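PDB 4BLO: packaging enzyme P4 from Pseudomonas phage phi6, which hydrolyses nucleoside triphosphates as a hexameric RecA-type helicase motor of the virus, driving the packaging of viral RNA into the procapsid. Local coordinates for the interface of chains A and B. Residues are numbered along the deposited sequence; one frame, centred on the assembly and turned at random. Chains: chain A/B, Packaging enzyme P4.

The interface of chains A and B. Residues chain A 207-208, 210-211; chain B 190, 194, 234.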
# COMPACT_ATOMS: atom_id res chain seq x y z
N ALA A 207 -8.70 1.92 12.40
CA ALA A 207 -9.45 2.88 13.21
C ALA A 207 -10.96 2.80 12.98
O ALA A 207 -11.70 2.92 13.95
CB ALA A 207 -8.96 4.28 12.94
N VAL A 208 -11.42 2.54 11.73
CA VAL A 208 -12.84 2.48 11.34
C VAL A 208 -13.57 1.36 12.12
O VAL A 208 -14.81 1.34 12.16
CB VAL A 208 -13.01 2.36 9.80
CG1 VAL A 208 -12.74 0.94 9.30
CG2 VAL A 208 -14.39 2.84 9.35
N TYR A 210 -13.56 0.99 15.41
CA TYR A 210 -14.16 1.67 16.57
C TYR A 210 -15.37 2.50 16.16
O TYR A 210 -16.36 2.56 16.91
CB TYR A 210 -13.12 2.53 17.28
CG TYR A 210 -11.92 1.74 17.73
CD1 TYR A 210 -11.97 0.90 18.84
CD2 TYR A 210 -10.71 1.82 17.03
CE1 TYR A 210 -10.87 0.14 19.23
CE2 TYR A 210 -9.59 1.09 17.44
CZ TYR A 210 -9.68 0.26 18.54
OH TYR A 210 -8.58 -0.44 18.96
N SER A 211 -15.32 3.12 14.96
CA SER A 211 -16.43 3.88 14.41
C SER A 211 -17.60 2.95 14.10
O SER A 211 -18.74 3.28 14.44
CB SER A 211 -15.99 4.65 13.17
OG SER A 211 -15.45 5.89 13.55
N ARG B 190 -14.45 12.05 15.55
CA ARG B 190 -13.99 10.67 15.34
C ARG B 190 -14.45 10.10 13.99
O ARG B 190 -13.66 9.38 13.40
CB ARG B 190 -14.50 9.76 16.46
CG ARG B 190 -13.77 9.87 17.79
CD ARG B 190 -13.87 8.57 18.58
NE ARG B 190 -15.25 8.11 18.79
CZ ARG B 190 -15.58 6.87 19.15
NH1 ARG B 190 -14.64 5.95 19.31
NH2 ARG B 190 -16.85 6.54 19.33
N PHE B 194 -11.24 8.70 12.07
CA PHE B 194 -11.09 7.23 11.93
C PHE B 194 -11.26 6.76 10.49
O PHE B 194 -10.92 5.62 10.20
CB PHE B 194 -12.07 6.50 12.88
CG PHE B 194 -11.72 6.59 14.35
CD1 PHE B 194 -10.68 7.40 14.80
CD2 PHE B 194 -12.43 5.86 15.29
CE1 PHE B 194 -10.36 7.48 16.15
CE2 PHE B 194 -12.10 5.93 16.65
CZ PHE B 194 -11.07 6.74 17.07
N MET B 234 -6.53 7.75 16.87
CA MET B 234 -5.88 6.52 17.33
C MET B 234 -4.37 6.70 17.36
O MET B 234 -3.69 6.64 16.32
CB MET B 234 -6.28 5.30 16.47
CG MET B 234 -7.60 4.67 16.87
SD MET B 234 -7.64 4.07 18.59
CE MET B 234 -8.68 5.28 19.29
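The backbone carbonyl oxygen A:Ala207 O approaches the CD2 rim of the B:Phe194 ring obliquely, from outside the ring and to one side of its plane, 3.3 Å from CD2, with CG and CB of the same side chain slightly farther off. This is a van der Waals meeting of a carbonyl with an aromatic group. The methyl CB of A:Ala207 lies on the same side of the ring plane, outside the CG-CD1 rim, and also packs against the phenylalanine's main chain, 3.8 Å from B:Phe194 CA.

Within its own chain, B:Arg190 covers the opposite face through the aliphatic part of its side chain, its CG lying 4.2 Å above the ring plane and offset toward the rim. The ring is thus backed on one face by its own subunit and met along its CD2-CE2 rim, and obliquely from the other side, by the neighbour; that rim points into the first turn of helix 208-222. There A:Tyr210 offers its methylene, CB standing 3.6 Å from B:Phe194 CE2, while the backbone N of A:Ser211 lies at the ring edge, in the plane. The hydroxyl oxygen OG of A:Ser211 reaches the root of the ring, 3.5 Å from B:Phe194 CB.

A:Tyr210 turns its CG away from its carbonyl carbon (chi1 -57°), which carries the phenol past the phenylalanine toward B:Met234. The two aromatic planes are steeply inclined, about 63° apart, and do not stack. B:Met234, its chain bent at chi2 and chi3, lays its sulfur over the rim of the tyrosine face, SD being 3.7 Å from A:Tyr210 CE2; its CG touches the same ring edge more loosely.

Together the residues form a small, mainly apolar patch of the subunit interface, in which B:Phe194 buries the most surface. By fitting an aromatic wedge against the start of a neighbouring helix, the contact probably helps hold adjacent subunits in register within the P4 hexamer, the ring-shaped assembly of this motor.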